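PDB 1A8Q: Non-heme chloroperoxidase CPO-A1 from Streptomyces aureofaciens, which may act as a chlorinating enzyme in 7-chlorotetracycline biosynthesis and can also brominate, as a cofactor-free haloperoxidase of the alpha/beta hydrolase fold. Local coordinates for residues M95-Y103 / A115-P123. Residues are numbered along the deposited sequence; the frame is centred on the assembly and turned at random.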
ATOM      1  N   MET A  95      -3.903  -1.365  -0.517  1.00  7.35           N
ATOM      2  CA  MET A  95      -4.332  -1.949   0.728  1.00  6.96           C
ATOM      3  C   MET A  95      -3.373  -1.773   1.861  1.00  7.01           C
ATOM      4  O   MET A  95      -3.696  -1.863   3.036  1.00  9.33           O
ATOM      5  CB  MET A  95      -4.743  -3.444   0.595  1.00  8.48           C
ATOM      6  CG  MET A  95      -3.486  -4.330   0.398  1.00  8.61           C
ATOM      7  SD  MET A  95      -3.917  -6.052   0.810  1.00 11.06           S
ATOM      8  CE  MET A  95      -3.654  -6.125   2.547  1.00 14.80           C
ATOM      9  N   GLY A  96      -2.086  -1.400   1.605  1.00  6.59           N
ATOM     10  CA  GLY A  96      -1.122  -1.005   2.607  1.00  6.70           C
ATOM     11  C   GLY A  96      -1.630   0.190   3.442  1.00  7.06           C
ATOM     12  O   GLY A  96      -1.289   0.355   4.598  1.00  7.74           O
ATOM     13  N   GLY A  97      -2.465   1.006   2.834  1.00  8.65           N
ATOM     14  CA  GLY A  97      -3.101   2.146   3.546  1.00  8.60           C
ATOM     15  C   GLY A  97      -4.019   1.651   4.661  1.00  9.01           C
ATOM     16  O   GLY A  97      -4.111   2.337   5.682  1.00  9.09           O
ATOM     17  N   GLY A  98      -4.617   0.452   4.551  1.00  8.32           N
ATOM     18  CA  GLY A  98      -5.380  -0.092   5.660  1.00  8.60           C
ATOM     19  C   GLY A  98      -4.485  -0.557   6.774  1.00  8.86           C
ATOM     20  O   GLY A  98      -4.812  -0.533   7.957  1.00  8.65           O
ATOM     21  N   GLU A  99      -3.295  -1.165   6.462  1.00  6.97           N
ATOM     22  CA  GLU A  99      -2.320  -1.516   7.488  1.00  6.52           C
ATOM     23  C   GLU A  99      -1.853  -0.279   8.252  1.00  7.06           C
ATOM     24  O   GLU A  99      -1.714  -0.318   9.486  1.00  9.26           O
ATOM     25  CB  GLU A  99      -1.121  -2.247   6.811  1.00  7.33           C
ATOM     26  CG  GLU A  99       0.001  -2.626   7.787  1.00  7.14           C
ATOM     27  CD  GLU A  99       1.088  -3.480   7.095  1.00  9.40           C
ATOM     28  OE1 GLU A  99       0.701  -4.337   6.283  1.00  9.56           O
ATOM     29  OE2 GLU A  99       2.256  -3.238   7.387  1.00 11.70           O
ATOM     30  N   LEU A 100      -1.622   0.802   7.537  1.00  6.44           N
ATOM     31  CA  LEU A 100      -1.172   2.076   8.144  1.00  7.26           C
ATOM     32  C   LEU A 100      -2.300   2.627   9.043  1.00  7.69           C
ATOM     33  O   LEU A 100      -2.025   2.846  10.208  1.00  9.21           O
ATOM     34  CB  LEU A 100      -0.860   3.060   7.028  1.00  8.35           C
ATOM     35  CG  LEU A 100      -0.007   4.287   7.429  1.00  9.46           C
ATOM     36  CD1 LEU A 100       0.449   5.038   6.159  1.00 10.52           C
ATOM     37  CD2 LEU A 100      -0.832   5.252   8.255  1.00 12.59           C
ATOM     38  N   ALA A 101      -3.489   2.660   8.496  1.00  9.93           N
ATOM     39  CA  ALA A 101      -4.627   3.190   9.309  1.00  9.99           C
ATOM     40  C   ALA A 101      -4.880   2.365  10.537  1.00 10.50           C
ATOM     41  O   ALA A 101      -5.085   2.871  11.668  1.00 10.42           O
ATOM     42  CB  ALA A 101      -5.830   3.248   8.394  1.00 10.46           C
ATOM     43  N   ARG A 102      -4.899   1.030  10.422  1.00 10.37           N
ATOM     44  CA  ARG A 102      -5.181   0.194  11.583  1.00 11.67           C
ATOM     45  C   ARG A 102      -4.041   0.202  12.564  1.00 10.34           C
ATOM     46  O   ARG A 102      -4.256   0.084  13.760  1.00 11.67           O
ATOM     47  CB  ARG A 102      -5.607  -1.224  11.110  1.00 12.27           C
ATOM     48  CG  ARG A 102      -5.920  -2.150  12.279  1.00 13.32           C
ATOM     49  CD  ARG A 102      -7.145  -1.706  13.089  1.00 16.21           C
ATOM     50  NE  ARG A 102      -8.209  -1.243  12.238  1.00 17.36           N
ATOM     51  CZ  ARG A 102      -9.137  -2.030  11.690  1.00 20.85           C
ATOM     52  NH1 ARG A 102      -9.091  -3.334  11.930  1.00 20.31           N
ATOM     53  NH2 ARG A 102     -10.072  -1.470  10.924  1.00 22.43           N
ATOM     54  N   TYR A 103      -2.765   0.391  12.131  1.00  9.12           N
ATOM     55  CA  TYR A 103      -1.665   0.606  13.052  1.00  8.65           C
ATOM     56  C   TYR A 103      -1.912   1.873  13.903  1.00  9.59           C
ATOM     57  O   TYR A 103      -1.732   1.766  15.124  1.00 10.96           O
ATOM     58  CB  TYR A 103      -0.323   0.740  12.252  1.00 10.79           C
ATOM     59  CG  TYR A 103       0.814   1.037  13.215  1.00 12.29           C
ATOM     60  CD1 TYR A 103       1.485   0.089  13.960  1.00 12.81           C
ATOM     61  CD2 TYR A 103       1.168   2.380  13.352  1.00 13.79           C
ATOM     62  CE1 TYR A 103       2.498   0.460  14.844  1.00 12.41           C
ATOM     63  CE2 TYR A 103       2.168   2.765  14.229  1.00 13.30           C
ATOM     64  CZ  TYR A 103       2.812   1.811  14.958  1.00 13.24           C
ATOM     65  OH  TYR A 103       3.805   2.211  15.820  1.00 15.05           O
ATOM     66  N   ALA A 115       2.660  10.647   7.791  1.00 10.44           N
ATOM     67  CA  ALA A 115       2.154   9.503   7.017  1.00 10.06           C
ATOM     68  C   ALA A 115       1.793   9.922   5.614  1.00 10.73           C
ATOM     69  O   ALA A 115       1.470  11.068   5.311  1.00 10.51           O
ATOM     70  CB  ALA A 115       0.872   8.958   7.661  1.00 10.00           C
ATOM     71  N   VAL A 116       1.954   8.957   4.678  1.00  8.19           N
ATOM     72  CA  VAL A 116       1.624   9.227   3.284  1.00  7.52           C
ATOM     73  C   VAL A 116       0.707   8.092   2.821  1.00  9.32           C
ATOM     74  O   VAL A 116       1.102   6.937   2.985  1.00  9.45           O
ATOM     75  CB  VAL A 116       2.872   9.211   2.369  1.00  7.89           C
ATOM     76  CG1 VAL A 116       2.482   9.435   0.921  1.00  8.96           C
ATOM     77  CG2 VAL A 116       3.865  10.300   2.841  1.00 10.75           C
ATOM     78  N   LEU A 117      -0.411   8.430   2.206  1.00  9.77           N
ATOM     79  CA  LEU A 117      -1.347   7.412   1.710  1.00  9.80           C
ATOM     80  C   LEU A 117      -1.357   7.552   0.209  1.00  9.36           C
ATOM     81  O   LEU A 117      -1.890   8.509  -0.346  1.00 11.44           O
ATOM     82  CB  LEU A 117      -2.754   7.687   2.285  1.00 10.54           C
ATOM     83  CG  LEU A 117      -2.969   7.369   3.763  1.00 13.57           C
ATOM     84  CD1 LEU A 117      -4.423   7.785   4.074  1.00 15.90           C
ATOM     85  CD2 LEU A 117      -2.843   5.907   4.134  1.00 15.90           C
ATOM     86  N   LEU A 118      -0.718   6.609  -0.502  1.00  7.44           N
ATOM     87  CA  LEU A 118      -0.691   6.675  -1.964  1.00  6.47           C
ATOM     88  C   LEU A 118      -1.689   5.710  -2.555  1.00  7.95           C
ATOM     89  O   LEU A 118      -1.575   4.476  -2.321  1.00  7.94           O
ATOM     90  CB  LEU A 118       0.753   6.219  -2.398  1.00  6.77           C
ATOM     91  CG  LEU A 118       0.951   6.094  -3.913  1.00  9.39           C
ATOM     92  CD1 LEU A 118       0.824   7.407  -4.659  1.00 10.98           C
ATOM     93  CD2 LEU A 118       2.357   5.525  -4.228  1.00 10.69           C
ATOM     94  N   SER A 119      -2.670   6.218  -3.273  1.00  6.23           N
ATOM     95  CA  SER A 119      -3.693   5.408  -3.965  1.00  8.50           C
ATOM     96  C   SER A 119      -4.241   4.370  -3.005  1.00  9.89           C
ATOM     97  O   SER A 119      -4.325   3.178  -3.360  1.00  9.28           O
ATOM     98  CB  SER A 119      -3.054   4.711  -5.179  1.00  9.50           C
ATOM     99  OG  SER A 119      -2.312   5.686  -5.969  1.00 12.27           O
ATOM    100  N   ALA A 120      -4.644   4.798  -1.805  1.00  7.88           N
ATOM    101  CA  ALA A 120      -4.956   3.904  -0.730  1.00  7.98           C
ATOM    102  C   ALA A 120      -6.453   3.666  -0.537  1.00  9.69           C
ATOM    103  O   ALA A 120      -7.253   4.543  -0.856  1.00  8.29           O
ATOM    104  CB  ALA A 120      -4.356   4.469   0.564  1.00  9.34           C
ATOM    105  N   ILE A 121      -6.768   2.530   0.056  1.00  9.23           N
ATOM    106  CA  ILE A 121      -8.153   2.141   0.255  1.00  8.70           C
ATOM    107  C   ILE A 121      -8.992   2.915   1.264  1.00  9.66           C
ATOM    108  O   ILE A 121     -10.221   2.843   1.073  1.00  9.68           O
ATOM    109  CB  ILE A 121      -8.246   0.633   0.577  1.00  8.49           C
ATOM    110  CG1 ILE A 121      -7.589   0.284   1.911  1.00  8.68           C
ATOM    111  CG2 ILE A 121      -7.666  -0.189  -0.599  1.00  9.13           C
ATOM    112  CD1 ILE A 121      -7.799  -1.185   2.316  1.00 10.43           C
ATOM    113  N   PRO A 122      -8.483   3.546   2.293  1.00  9.92           N
ATOM    114  CA  PRO A 122      -9.393   4.230   3.254  1.00 10.67           C
ATOM    115  C   PRO A 122     -10.166   5.293   2.537  1.00 11.35           C
ATOM    116  O   PRO A 122      -9.736   5.907   1.564  1.00 11.10           O
ATOM    117  CB  PRO A 122      -8.467   4.785   4.338  1.00  9.90           C
ATOM    118  CG  PRO A 122      -7.243   3.898   4.245  1.00 11.12           C
ATOM    119  CD  PRO A 122      -7.112   3.659   2.750  1.00  9.94           C
ATOM    120  N   PRO A 123     -11.412   5.577   3.014  1.00 10.48           N
ATOM    121  CA  PRO A 123     -11.957   4.971   4.182  1.00  9.63           C
ATOM    122  C   PRO A 123     -12.591   3.589   4.015  1.00  8.92           C
ATOM    123  O   PRO A 123     -12.438   2.791   4.926  1.00  9.32           O
ATOM    124  CB  PRO A 123     -13.104   5.947   4.604  1.00 10.71           C
ATOM    125  CG  PRO A 123     -12.912   7.145   3.758  1.00 13.02           C
ATOM    126  CD  PRO A 123     -12.193   6.749   2.500  1.00 11.95           C
TER
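Gly97 meets three side chains of 115-123 with bare backbone: its CA lies 3.8 Å from Leu117 CD2 and 4.0 Å from Ala120 CB, while Pro122 CG rests 3.8 Å from its carbonyl O. Having no side chain, Gly97 lets all three come directly onto its backbone. Ile121 leans over the start of the helix, CD1 3.9 Å from Met95 CA and CG1 4.0 Å from Gly98 N; its CG1 sits between backbone N and carbonyl carbon (chi1 65°), leaving CG2 to face Met95 N.

Along strand 115-118 the packing is mainly between side chains. Leu100 splits its methyls: CD2 touches Ala115 CB at 4.1 Å, whereas CD1 reaches Leu117 CD2, 4.0 Å away, and also the Val116 carbonyl O. Leu90 and Ala92 of the neighbouring strand touch Leu100 as well.

The axes of helix 96-103 and strand 115-118 approach to 8.8 Å, their N-to-C directions 149° apart, near antiparallel, as in the beta-alpha-beta unit of strand 88-93, helix 96-107 and strand 112-118. Met95 directly follows catalytic Ser94, leading from the nucleophile elbow into the helix; between these segments its seating rests on apolar burial (354 Å²) and close fit, with no hydrogen bond.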